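Local atomic coordinates of xyloglucan-specific endo-beta-1,4-glucanase BoGH9A (Bacteroides ovatus, PDB entry 6DHT), a protein that cleaves the β-1,4-glucan backbone of xyloglucan endohydrolytically, releasing xyloglucan oligosaccharides, as a cell-surface family 9 glycoside hydrolase of a gut bacterium. Residues A[132-137]-A[165-170]; A[496-501]-A[508-513]. One frame throughout, in Å; residues are numbered along the deposited sequence.

Contact 1 (A[132-137]-A[165-170]); sequences WHRMAG and GWYDAG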
loop_
_atom_site.group_PDB
_atom_site.type_symbol
_atom_site.label_atom_id
_atom_site.label_comp_id
_atom_site.label_asym_id
_atom_site.label_seq_id
_atom_site.Cartn_x
_atom_site.Cartn_y
_atom_site.Cartn_z
ATOM N N TRP A 132 -10.877 -19.659 -1.589
ATOM C CA TRP A 132 -10.142 -19.355 -0.352
ATOM C C TRP A 132 -11.081 -18.965 0.776
ATOM O O TRP A 132 -10.911 -17.921 1.410
ATOM C CB TRP A 132 -9.111 -18.240 -0.585
ATOM C CG TRP A 132 -8.165 -18.537 -1.732
ATOM C CD1 TRP A 132 -7.002 -19.243 -1.676
ATOM C CD2 TRP A 132 -8.334 -18.149 -3.092
ATOM N NE1 TRP A 132 -6.437 -19.315 -2.917
ATOM C CE2 TRP A 132 -7.237 -18.644 -3.807
ATOM C CE3 TRP A 132 -9.313 -17.425 -3.777
ATOM C CZ2 TRP A 132 -7.095 -18.444 -5.169
ATOM C CZ3 TRP A 132 -9.171 -17.225 -5.117
ATOM C CH2 TRP A 132 -8.072 -17.718 -5.805
ATOM N N HIS A 133 -12.082 -19.806 1.016
ATOM C CA HIS A 133 -13.016 -19.592 2.111
ATOM C C HIS A 133 -12.493 -20.249 3.366
ATOM O O HIS A 133 -11.757 -21.239 3.287
ATOM C CB HIS A 133 -14.415 -20.125 1.756
ATOM C CG HIS A 133 -14.431 -21.557 1.321
ATOM N ND1 HIS A 133 -14.540 -22.603 2.213
ATOM C CD2 HIS A 133 -14.355 -22.118 0.090
ATOM C CE1 HIS A 133 -14.529 -23.747 1.550
ATOM N NE2 HIS A 133 -14.419 -23.481 0.261
ATOM N N ARG A 134 -12.855 -19.687 4.514
ATOM C CA ARG A 134 -12.481 -20.263 5.799
ATOM C C ARG A 134 -13.415 -19.839 6.907
ATOM O O ARG A 134 -14.219 -18.923 6.759
ATOM C CB ARG A 134 -11.039 -19.900 6.159
ATOM C CG ARG A 134 -10.796 -18.430 6.448
ATOM C CD ARG A 134 -9.310 -18.112 6.687
ATOM N NE ARG A 134 -9.196 -16.811 7.333
ATOM C CZ ARG A 134 -9.024 -15.646 6.710
ATOM N NH1 ARG A 134 -8.866 -15.599 5.405
ATOM N NH2 ARG A 134 -8.966 -14.527 7.424
ATOM N N MET A 135 -13.296 -20.526 8.032
ATOM C CA MET A 135 -14.095 -20.218 9.202
ATOM C C MET A 135 -13.549 -18.963 9.851
ATOM O O MET A 135 -12.429 -18.544 9.560
ATOM C CB MET A 135 -14.017 -21.374 10.203
ATOM C CG MET A 135 -14.422 -22.718 9.614
ATOM S SD MET A 135 -16.187 -22.820 9.263
ATOM C CE MET A 135 -16.770 -23.327 10.882
ATOM N N ALA A 136 -14.333 -18.372 10.741
ATOM C CA ALA A 136 -13.855 -17.254 11.532
ATOM C C ALA A 136 -12.627 -17.668 12.370
ATOM O O ALA A 136 -12.515 -18.808 12.847
ATOM C CB ALA A 136 -14.966 -16.740 12.416
ATOM N N GLY A 137 -11.704 -16.729 12.540
ATOM C CA GLY A 137 -10.544 -16.916 13.386
ATOM C C GLY A 137 -10.208 -15.647 14.156
ATOM O O GLY A 137 -10.611 -14.561 13.775
ATOM N N GLY A 165 -10.857 -5.828 12.610
ATOM C CA GLY A 165 -9.539 -5.473 12.109
ATOM C C GLY A 165 -8.892 -6.551 11.263
ATOM O O GLY A 165 -9.341 -7.700 11.224
ATOM N N TRP A 166 -7.825 -6.160 10.578
ATOM C CA TRP A 166 -7.109 -7.069 9.695
ATOM C C TRP A 166 -5.884 -7.709 10.356
ATOM O O TRP A 166 -5.199 -7.063 11.132
ATOM C CB TRP A 166 -6.577 -6.340 8.454
ATOM C CG TRP A 166 -7.580 -5.532 7.685
ATOM C CD1 TRP A 166 -8.733 -5.978 7.114
ATOM C CD2 TRP A 166 -7.481 -4.138 7.371
ATOM N NE1 TRP A 166 -9.370 -4.936 6.469
ATOM C CE2 TRP A 166 -8.619 -3.797 6.613
ATOM C CE3 TRP A 166 -6.539 -3.152 7.654
ATOM C CZ2 TRP A 166 -8.822 -2.516 6.128
ATOM C CZ3 TRP A 166 -6.744 -1.878 7.162
ATOM C CH2 TRP A 166 -7.869 -1.576 6.406
ATOM N N TYR A 167 -5.557 -8.931 9.966
ATOM C CA TYR A 167 -4.213 -9.428 10.168
ATOM C C TYR A 167 -3.251 -8.484 9.441
ATOM O O TYR A 167 -3.507 -8.069 8.307
ATOM C CB TYR A 167 -4.049 -10.819 9.599
ATOM C CG TYR A 167 -4.907 -11.892 10.212
ATOM C CD1 TYR A 167 -4.936 -12.096 11.580
ATOM C CD2 TYR A 167 -5.680 -12.726 9.401
ATOM C CE1 TYR A 167 -5.714 -13.097 12.122
ATOM C CE2 TYR A 167 -6.471 -13.715 9.945
ATOM C CZ TYR A 167 -6.469 -13.895 11.306
ATOM O OH TYR A 167 -7.260 -14.876 11.864
ATOM N N ASP A 168 -2.128 -8.154 10.061
ATOM C CA ASP A 168 -1.204 -7.192 9.482
ATOM C C ASP A 168 -0.568 -7.647 8.176
ATOM O O ASP A 168 -0.332 -6.831 7.270
ATOM C CB ASP A 168 -0.079 -6.897 10.459
ATOM C CG ASP A 168 0.673 -5.634 10.126
ATOM O OD1 ASP A 168 0.027 -4.571 9.967
ATOM O OD2 ASP A 168 1.910 -5.685 10.064
ATOM N N ALA A 169 -0.193 -8.924 8.076
ATOM C CA ALA A 169 0.775 -9.300 7.075
ATOM C C ALA A 169 0.858 -10.811 6.986
ATOM O O ALA A 169 -0.169 -11.489 6.986
ATOM C CB ALA A 169 2.129 -8.692 7.461
ATOM N N GLY A 170 2.077 -11.346 6.908
ATOM C CA GLY A 170 2.248 -12.780 6.951
ATOM C C GLY A 170 1.996 -13.368 8.323
ATOM O O GLY A 170 1.911 -14.609 8.440
HETATM O O HOH W 1 -9.388 -15.686 10.316
#

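Contact 2 (A[496-501]-A[508-513]); sequences PHHRLS and DPIPGF. With MG (magnesium ion), chain X; EDO (1,2-ethanediol), chain F.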
loop_
_atom_site.group_PDB
_atom_site.type_symbol
_atom_site.label_atom_id
_atom_site.label_comp_id
_atom_site.label_asym_id
_atom_site.label_seq_id
_atom_site.Cartn_x
_atom_site.Cartn_y
_atom_site.Cartn_z
ATOM N N PRO A 496 3.972 -17.279 -1.430
ATOM C CA PRO A 496 4.249 -16.153 -0.543
ATOM C C PRO A 496 4.456 -16.534 0.911
ATOM O O PRO A 496 3.892 -17.512 1.397
ATOM C CB PRO A 496 2.987 -15.270 -0.693
ATOM C CG PRO A 496 1.926 -16.253 -1.094
ATOM C CD PRO A 496 2.615 -17.225 -1.993
ATOM N N HIS A 497 5.237 -15.721 1.604
ATOM C CA HIS A 497 5.415 -15.823 3.026
ATOM C C HIS A 497 4.186 -15.216 3.659
ATOM O O HIS A 497 4.146 -14.019 3.975
ATOM C CB HIS A 497 6.698 -15.091 3.433
ATOM C CG HIS A 497 6.955 -15.069 4.910
ATOM N ND1 HIS A 497 6.428 -14.114 5.749
ATOM C CD2 HIS A 497 7.708 -15.877 5.700
ATOM C CE1 HIS A 497 6.808 -14.352 6.992
ATOM N NE2 HIS A 497 7.599 -15.416 6.985
ATOM N N HIS A 498 3.171 -16.054 3.825
ATOM C CA HIS A 498 1.833 -15.599 4.218
ATOM C C HIS A 498 1.195 -16.758 4.947
ATOM O O HIS A 498 0.860 -17.767 4.327
ATOM C CB HIS A 498 1.034 -15.283 2.943
ATOM C CG HIS A 498 -0.298 -14.648 3.178
ATOM N ND1 HIS A 498 -1.350 -14.785 2.288
ATOM C CD2 HIS A 498 -0.735 -13.810 4.145
ATOM C CE1 HIS A 498 -2.378 -14.074 2.720
ATOM N NE2 HIS A 498 -2.034 -13.476 3.846
ATOM N N ARG A 499 1.023 -16.630 6.249
ATOM C CA ARG A 499 0.503 -17.766 7.005
ATOM C C ARG A 499 -0.880 -18.196 6.515
ATOM O O ARG A 499 -1.177 -19.388 6.495
ATOM C CB ARG A 499 0.487 -17.500 8.502
ATOM C CG ARG A 499 1.870 -17.580 9.173
ATOM C CD ARG A 499 1.815 -17.087 10.600
ATOM N NE ARG A 499 3.100 -17.212 11.299
ATOM C CZ ARG A 499 4.137 -16.416 11.103
ATOM N NH1 ARG A 499 4.066 -15.440 10.196
ATOM N NH2 ARG A 499 5.248 -16.579 11.803
ATOM N N LEU A 500 -1.725 -17.262 6.065
ATOM C CA LEU A 500 -3.020 -17.701 5.540
ATOM C C LEU A 500 -2.903 -18.587 4.303
ATOM O O LEU A 500 -3.512 -19.654 4.237
ATOM C CB LEU A 500 -3.911 -16.507 5.203
ATOM C CG LEU A 500 -4.536 -15.739 6.365
ATOM C CD1 LEU A 500 -5.333 -14.534 5.821
ATOM C CD2 LEU A 500 -5.441 -16.569 7.231
ATOM N N SER A 501 -2.152 -18.157 3.300
ATOM C CA SER A 501 -2.000 -18.952 2.081
ATOM C C SER A 501 -1.244 -20.260 2.345
ATOM O O SER A 501 -1.454 -21.268 1.649
ATOM C CB SER A 501 -1.277 -18.179 0.980
ATOM O OG SER A 501 -2.066 -17.073 0.537
ATOM N N ASP A 508 -3.078 -22.625 -4.937
ATOM C CA ASP A 508 -2.883 -21.248 -5.360
ATOM C C ASP A 508 -2.956 -20.322 -4.149
ATOM O O ASP A 508 -3.796 -20.492 -3.262
ATOM C CB ASP A 508 -3.939 -20.849 -6.377
ATOM C CG ASP A 508 -3.701 -21.461 -7.729
ATOM O OD1 ASP A 508 -2.553 -21.879 -8.012
ATOM O OD2 ASP A 508 -4.672 -21.515 -8.500
ATOM N N PRO A 509 -2.056 -19.325 -4.102
ATOM C CA PRO A 509 -2.125 -18.368 -2.995
ATOM C C PRO A 509 -3.369 -17.475 -3.058
ATOM O O PRO A 509 -3.985 -17.317 -4.117
ATOM C CB PRO A 509 -0.880 -17.510 -3.213
ATOM C CG PRO A 509 -0.649 -17.553 -4.672
ATOM C CD PRO A 509 -0.997 -18.971 -5.065
ATOM N N ILE A 510 -3.722 -16.874 -1.925
ATOM C CA ILE A 510 -4.801 -15.891 -1.906
ATOM C C ILE A 510 -4.355 -14.771 -2.854
ATOM O O ILE A 510 -3.212 -14.296 -2.791
ATOM C CB ILE A 510 -5.077 -15.384 -0.488
ATOM C CG1 ILE A 510 -5.495 -16.572 0.401
ATOM C CG2 ILE A 510 -6.185 -14.302 -0.515
ATOM C CD1 ILE A 510 -5.680 -16.247 1.869
ATOM N N PRO A 511 -5.248 -14.333 -3.755
ATOM C CA PRO A 511 -4.835 -13.369 -4.782
ATOM C C PRO A 511 -4.831 -11.912 -4.295
ATOM O O PRO A 511 -5.463 -11.562 -3.309
ATOM C CB PRO A 511 -5.916 -13.532 -5.872
ATOM C CG PRO A 511 -7.130 -13.927 -5.107
ATOM C CD PRO A 511 -6.611 -14.842 -3.990
ATOM N N GLY A 512 -4.072 -11.088 -5.017
ATOM C CA GLY A 512 -4.089 -9.641 -4.844
ATOM C C GLY A 512 -2.987 -9.046 -3.993
ATOM O O GLY A 512 -2.992 -7.827 -3.795
ATOM N N PHE A 513 -2.052 -9.855 -3.489
ATOM C CA PHE A 513 -1.001 -9.363 -2.609
ATOM C C PHE A 513 0.286 -9.031 -3.329
ATOM O O PHE A 513 0.813 -9.855 -4.051
ATOM C CB PHE A 513 -0.686 -10.404 -1.533
ATOM C CG PHE A 513 -1.792 -10.594 -0.531
ATOM C CD1 PHE A 513 -2.835 -11.455 -0.777
ATOM C CD2 PHE A 513 -1.781 -9.911 0.669
ATOM C CE1 PHE A 513 -3.882 -11.602 0.179
ATOM C CE2 PHE A 513 -2.802 -10.061 1.628
ATOM C CZ PHE A 513 -3.837 -10.924 1.380
HETATM MG MG MG X . -2.345 -22.368 0.129
HETATM C C1 EDO F . 8.008 -13.851 11.025
HETATM O O1 EDO F . 7.658 -15.228 11.270
HETATM C C2 EDO F . 6.782 -12.935 11.011
HETATM O O2 EDO F . 5.951 -13.298 9.905
HETATM O O HOH W 2 -0.937 -14.439 -0.932
HETATM O O HOH W 3 -3.414 -20.634 -0.547
HETATM O O HOH W 4 -1.620 -24.114 0.959
HETATM O O HOH W 5 -0.814 -21.906 -1.057
#

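Contact 1 (A[132-137]-A[165-170])
R134 reaches across to Y167, its chain extended from CG to NE and its guanidinium group arriving beside the phenol ring rather than above it. NH2 lies at the ring edge, close to the ring plane, 3.6 Å from Y167 CE2. The two flat groups are tilted 36° from each other, and the side chains run antiparallel where they pass. The first torsion of R134 (chi1 67°) tucks CG over its own backbone and directs the extended chain to the edge of the tyrosine ring. A water joins the polar ends: it accepts from R134 NH2 at 3.1 Å, in the guanidinium plane, and is hydrogen-bonded to Y167 OH at 2.8 Å. R134 NH1 is hydrogen-bonded to Y117 O, so the guanidinium is held from a second direction, while L500 of helix 499-503 touches both R134 and Y167.

Further along, the backbone of G137 runs beside the end of the phenol, its C atom 3.8 Å from Y167 OH. That oxygen is also hydrogen-bonded to H138 ND1, which with the water gives it two polar partners. On the other segment, the backbone of Y167 is bonded to Q118, and its ring meets that of Y172. Y167 introduces the DAGD sequence of glycoside hydrolase family 9; its side chain is about 7 Å from that of D171, the predicted nucleophile, which places this tyrosine beside the catalytic centre of the family's (α/α)6 barrel.

Contact 2 (A[496-501]-A[508-513])
S501 and P509 bring the two backbones closest, their CA atoms 5.1 Å apart, where the chain returns from helix 499-503. I510 N donates to S501 OG at 3.0 Å in a nearly straight bond (165°). The same hydroxyl is hydrogen-bonded to H498 ND1, also at 3.0 Å, so one serine oxygen ties the returning loop to the helix N-cap residue. With CG anti to the backbone N (chi1 -173°), H498 sets its ring edge against one face of F513 in an edge-to-face pair, centroids 4.7 Å apart, while Q118 takes its NE2. Just before the helix, P496 CD packs on P509 CB, the two side chains crossing at about a right angle, and L500 CB meets I510 CD1. A magnesium site closes the turn: S501 O binds the ion at 2.1 Å with D504, I506 and three waters, one of which donates to D508 O. R499 NH1 and NH2 hold an ethanediol, probably from the crystallisation liquor, by O2 and O1, and NE bonds E246 O; a leucine here would probably leave E246 O and G170 O, also bonded by NH1, without these donors. H497 ND1 is hydrogen-bonded to E548 OE1, of the predicted proton donor.

Contact 2 is the core contact, with all its touching residues buried; contact 1, about 11 Å away between centres, lies nearer the surface, R134 being partly exposed and H133, M135 and A136 exposed. Contact 1 joins two loops separated by 27 residues through a water and a ring edge; contact 2 spans 6 residues with a direct backbone-to-side-chain bond, apolar packing and a metal ion. Helix 499-503 is shared, its L500 packing on R134 and Y167. Two hydrogen bonds connect the contacts, W132 NE1 to D508 O and R499 NH1 to G170 O, both 2.9 Å, and W132 packs on P511. Predicted catalytic residues lie near both, D171 following 165-170 and H497 within 496-501. Q118 bonds to Y167 and H498.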